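Long-range contact in SmhB (Serratia marcescens, PDB 6ZZ5), which is the B component of the tripartite alpha-pore-forming toxin Smh and probably joins its partner proteins in a membrane pore: residues Asn42-Ile50 / Tyr141-Val152. Sequence-based numbering, arbitrary orientation. Where two conformers were deposited one is given.
Sequences NLRESERQI and YQLIVVNLNNVV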
loop_
_atom_site.group_PDB
_atom_site.type_symbol
_atom_site.label_atom_id
_atom_site.label_comp_id
_atom_site.label_asym_id
_atom_site.label_seq_id
_atom_site.Cartn_x
_atom_site.Cartn_y
_atom_site.Cartn_z
ATOM N N ASN A 42 35.646 -10.498 -12.620
ATOM C CA ASN A 42 35.977 -9.914 -11.288
ATOM C C ASN A 42 34.788 -9.094 -10.767
ATOM O O ASN A 42 34.968 -8.390 -9.774
ATOM C CB ASN A 42 37.296 -9.143 -11.288
ATOM C CG ASN A 42 37.272 -8.063 -12.333
ATOM O OD1 ASN A 42 36.215 -7.499 -12.587
ATOM N ND2 ASN A 42 38.408 -7.827 -12.967
ATOM N N LEU A 43 33.602 -9.181 -11.378
ATOM C CA LEU A 43 32.358 -8.636 -10.770
ATOM C C LEU A 43 31.547 -9.746 -10.113
ATOM O O LEU A 43 30.403 -9.435 -9.666
ATOM C CB LEU A 43 31.524 -7.921 -11.833
ATOM C CG LEU A 43 32.186 -6.753 -12.554
ATOM C CD1 LEU A 43 31.150 -5.991 -13.357
ATOM C CD2 LEU A 43 32.900 -5.805 -11.597
ATOM N N ARG A 44 32.086 -10.970 -10.020
ATOM C CA ARG A 44 31.374 -12.145 -9.443
ATOM C C ARG A 44 30.923 -11.843 -8.008
ATOM O O ARG A 44 29.762 -12.205 -7.649
ATOM C CB ARG A 44 32.250 -13.402 -9.505
ATOM C CG ARG A 44 31.681 -14.612 -8.768
ATOM C CD ARG A 44 32.609 -15.818 -8.830
ATOM N NE ARG A 44 33.998 -15.469 -8.519
ATOM C CZ ARG A 44 34.564 -15.494 -7.309
ATOM N NH1 ARG A 44 35.825 -15.130 -7.165
ATOM N NH2 ARG A 44 33.879 -15.870 -6.246
ATOM N N GLU A 45 31.765 -11.213 -7.194
ATOM C CA GLU A 45 31.371 -10.965 -5.780
ATOM C C GLU A 45 30.192 -9.966 -5.696
ATOM O O GLU A 45 29.301 -10.085 -4.799
ATOM C CB GLU A 45 32.593 -10.525 -4.966
ATOM C CG GLU A 45 32.409 -10.780 -3.490
ATOM C CD GLU A 45 31.991 -12.214 -3.161
ATOM O OE1 GLU A 45 32.328 -13.160 -3.973
ATOM O OE2 GLU A 45 31.283 -12.383 -2.129
ATOM N N SER A 46 30.200 -8.951 -6.556
ATOM C CA SER A 46 29.140 -7.931 -6.613
ATOM C C SER A 46 27.854 -8.621 -7.068
ATOM O O SER A 46 26.866 -8.351 -6.452
ATOM C CB SER A 46 29.526 -6.771 -7.486
ATOM O OG SER A 46 30.568 -6.072 -6.829
ATOM N N GLU A 47 27.903 -9.501 -8.080
ATOM C CA GLU A 47 26.702 -10.272 -8.496
ATOM C C GLU A 47 26.127 -11.028 -7.280
ATOM O O GLU A 47 24.925 -11.005 -7.109
ATOM C CB GLU A 47 27.008 -11.213 -9.666
ATOM C CG GLU A 47 25.874 -12.188 -9.979
ATOM C CD GLU A 47 26.198 -13.193 -11.096
ATOM O OE1 GLU A 47 25.726 -14.334 -11.013
ATOM O OE2 GLU A 47 26.840 -12.797 -12.096
ATOM N N ARG A 48 26.945 -11.730 -6.516
ATOM C CA ARG A 48 26.472 -12.540 -5.354
ATOM C C ARG A 48 25.846 -11.656 -4.296
ATOM O O ARG A 48 24.787 -12.017 -3.768
ATOM C CB ARG A 48 27.604 -13.400 -4.805
ATOM C CG ARG A 48 27.868 -14.602 -5.707
ATOM C CD ARG A 48 27.954 -15.908 -4.943
ATOM N NE ARG A 48 29.293 -15.924 -4.393
ATOM C CZ ARG A 48 30.316 -16.589 -4.906
ATOM N NH1 ARG A 48 30.149 -17.374 -5.958
ATOM N NH2 ARG A 48 31.500 -16.503 -4.328
ATOM N N GLN A 49 26.498 -10.548 -3.971
ATOM C CA GLN A 49 25.953 -9.617 -2.952
ATOM C C GLN A 49 24.578 -9.095 -3.412
ATOM O O GLN A 49 23.642 -9.034 -2.598
ATOM C CB GLN A 49 26.961 -8.488 -2.675
ATOM C CG GLN A 49 28.183 -8.963 -1.913
ATOM C CD GLN A 49 29.327 -7.977 -1.913
ATOM O OE1 GLN A 49 29.274 -6.897 -2.496
ATOM N NE2 GLN A 49 30.438 -8.399 -1.348
ATOM N N ILE A 50 24.489 -8.651 -4.658
ATOM C CA ILE A 50 23.219 -8.068 -5.185
ATOM C C ILE A 50 22.116 -9.126 -5.138
ATOM O O ILE A 50 20.970 -8.794 -4.803
ATOM C CB ILE A 50 23.440 -7.525 -6.596
ATOM C CG1 ILE A 50 24.367 -6.305 -6.562
ATOM C CG2 ILE A 50 22.106 -7.237 -7.270
ATOM C CD1 ILE A 50 24.903 -6.003 -7.900
ATOM N N TYR A 141 22.271 -2.389 1.492
ATOM C CA TYR A 141 22.316 -2.704 0.043
ATOM C C TYR A 141 23.100 -1.606 -0.681
ATOM O O TYR A 141 23.896 -1.937 -1.571
ATOM C CB TYR A 141 20.940 -2.926 -0.587
ATOM C CG TYR A 141 21.028 -3.141 -2.085
ATOM C CD1 TYR A 141 21.204 -4.395 -2.615
ATOM C CD2 TYR A 141 21.121 -2.054 -2.941
ATOM C CE1 TYR A 141 21.415 -4.573 -3.973
ATOM C CE2 TYR A 141 21.341 -2.203 -4.305
ATOM C CZ TYR A 141 21.495 -3.480 -4.822
ATOM O OH TYR A 141 21.664 -3.664 -6.168
ATOM N N GLN A 142 22.877 -0.330 -0.367
ATOM C CA GLN A 142 23.552 0.782 -1.103
ATOM C C GLN A 142 25.072 0.657 -1.005
ATOM O O GLN A 142 25.732 1.064 -1.938
ATOM C CB GLN A 142 23.113 2.152 -0.565
ATOM C CG GLN A 142 21.695 2.527 -0.964
ATOM C CD GLN A 142 21.462 2.438 -2.461
ATOM O OE1 GLN A 142 20.617 1.702 -2.927
ATOM N NE2 GLN A 142 22.218 3.190 -3.223
ATOM N N LEU A 143 25.626 0.051 0.033
ATOM C CA LEU A 143 27.102 -0.126 0.146
ATOM C C LEU A 143 27.612 -0.950 -1.048
ATOM O O LEU A 143 28.674 -0.630 -1.584
ATOM C CB LEU A 143 27.488 -0.798 1.457
ATOM C CG LEU A 143 27.001 -0.125 2.744
ATOM C CD1 LEU A 143 27.544 -0.875 3.942
ATOM C CD2 LEU A 143 27.403 1.338 2.801
ATOM N N ILE A 144 26.828 -1.947 -1.476
ATOM C CA ILE A 144 27.174 -2.868 -2.590
ATOM C C ILE A 144 27.375 -2.050 -3.882
ATOM O O ILE A 144 28.304 -2.303 -4.628
ATOM C CB ILE A 144 26.085 -3.947 -2.739
ATOM C CG1 ILE A 144 25.968 -4.793 -1.461
ATOM C CG2 ILE A 144 26.359 -4.807 -3.975
ATOM C CD1 ILE A 144 24.747 -5.644 -1.371
ATOM N N VAL A 145 26.488 -1.099 -4.141
ATOM C CA VAL A 145 26.472 -0.267 -5.360
ATOM C C VAL A 145 27.720 0.611 -5.377
ATOM O O VAL A 145 28.365 0.695 -6.451
ATOM C CB VAL A 145 25.188 0.589 -5.437
ATOM C CG1 VAL A 145 25.179 1.383 -6.741
ATOM C CG2 VAL A 145 23.926 -0.252 -5.323
ATOM N N VAL A 146 28.042 1.251 -4.252
ATOM C CA VAL A 146 29.237 2.125 -4.153
ATOM C C VAL A 146 30.468 1.247 -4.428
ATOM O O VAL A 146 31.286 1.675 -5.237
ATOM C CB VAL A 146 29.336 2.856 -2.804
ATOM C CG1 VAL A 146 30.599 3.678 -2.721
ATOM C CG2 VAL A 146 28.108 3.734 -2.560
ATOM N N ASN A 147 30.554 0.064 -3.814
ATOM C CA ASN A 147 31.734 -0.831 -3.952
ATOM C C ASN A 147 31.884 -1.222 -5.427
ATOM O O ASN A 147 32.993 -1.188 -5.920
ATOM C CB ASN A 147 31.624 -2.055 -3.040
ATOM C CG ASN A 147 31.825 -1.696 -1.585
ATOM O OD1 ASN A 147 32.581 -0.777 -1.283
ATOM N ND2 ASN A 147 31.184 -2.427 -0.682
ATOM N N LEU A 148 30.798 -1.601 -6.080
ATOM C CA LEU A 148 30.788 -2.004 -7.501
ATOM C C LEU A 148 31.223 -0.815 -8.347
ATOM O O LEU A 148 32.084 -1.041 -9.212
ATOM C CB LEU A 148 29.430 -2.517 -7.943
ATOM C CG LEU A 148 29.285 -2.785 -9.431
ATOM C CD1 LEU A 148 30.211 -3.914 -9.867
ATOM C CD2 LEU A 148 27.852 -3.150 -9.740
ATOM N N ASN A 149 30.732 0.390 -8.066
ATOM C CA ASN A 149 31.179 1.599 -8.802
ATOM C C ASN A 149 32.694 1.762 -8.617
ATOM O O ASN A 149 33.383 2.042 -9.634
ATOM C CB ASN A 149 30.422 2.874 -8.421
ATOM C CG ASN A 149 30.391 3.870 -9.564
ATOM O OD1 ASN A 149 30.325 3.467 -10.718
ATOM N ND2 ASN A 149 30.527 5.148 -9.271
ATOM N N ASN A 150 33.212 1.562 -7.408
ATOM C CA ASN A 150 34.695 1.620 -7.154
ATOM C C ASN A 150 35.446 0.552 -7.952
ATOM O O ASN A 150 36.465 0.874 -8.614
ATOM C CB ASN A 150 35.044 1.522 -5.671
ATOM C CG ASN A 150 34.569 2.747 -4.922
ATOM O OD1 ASN A 150 34.428 3.810 -5.522
ATOM N ND2 ASN A 150 34.291 2.597 -3.635
ATOM N N VAL A 151 34.958 -0.684 -7.958
ATOM C CA VAL A 151 35.643 -1.785 -8.695
ATOM C C VAL A 151 35.794 -1.370 -10.152
ATOM O O VAL A 151 36.853 -1.625 -10.689
ATOM C CB VAL A 151 34.918 -3.139 -8.576
ATOM C CG1 VAL A 151 35.455 -4.161 -9.566
ATOM C CG2 VAL A 151 34.984 -3.691 -7.155
ATOM N N VAL A 152 34.792 -0.783 -10.791
ATOM C CA VAL A 152 34.899 -0.430 -12.242
ATOM C C VAL A 152 35.464 0.991 -12.434
ATOM O O VAL A 152 35.342 1.468 -13.551
ATOM C CB VAL A 152 33.553 -0.588 -12.985
ATOM C CG1 VAL A 152 33.070 -2.034 -13.003
ATOM C CG2 VAL A 152 32.482 0.349 -12.436
HETATM O O HOH W 1 29.790 -4.857 -4.713
#
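Two long helices of the toxin's elongated helical bundle, 44-92 and 99-151, lie antiparallel here at one end of the rod, where Leu43, Ser46, Gln49 and Ile50 meet Tyr141, Ile144, Leu148 and Val151. The short helical segments run at 164° with their axes 10.1 Å apart. Small Ser46 sits where the backbones come closest, its CA 6.2 Å from that of Leu148, and Leu148 CD1 packs against Ser46 OG at 3.7 Å. At the N-cap position, Leu43 points its CB bond along the interface, but a chi1 of -59° followed by an extended chi2 carries CD2 over to Leu148 CD1 and Val151 CG1, each at 3.7 Å; the leucine side chains cross nearly at right angles. Ile144 is branched at CB and divides its work: CG2 packs on Ile50 CG1 at 3.6 Å, and CD1 touches CB of Gln49. Ile50 also meets Tyr141 at the phenol oxygen, with CG2 3.8 Å from OH; that hydroxyl is hydrogen-bonded to the carbonyl of Ala257 and so ties this corner to a third helix, 252-300. Lodged among Ser46, Gln49 and Ile144 is one water, which accepts from Ser46 OG at 2.6 Å and donates to Gln49 OE1 and Ile144 O. The extended Gln49 chain brings its amide oxygen to this water, while Ile144 O, already accepting from Leu148 N, takes the water as a second donor. Apolar contacts thus run from Leu43 and Val151 to Ile50 and Tyr141, and such close antiparallel packing of long helices builds the elongated bundle, consistent with the HBL-type alpha-pore-forming toxins.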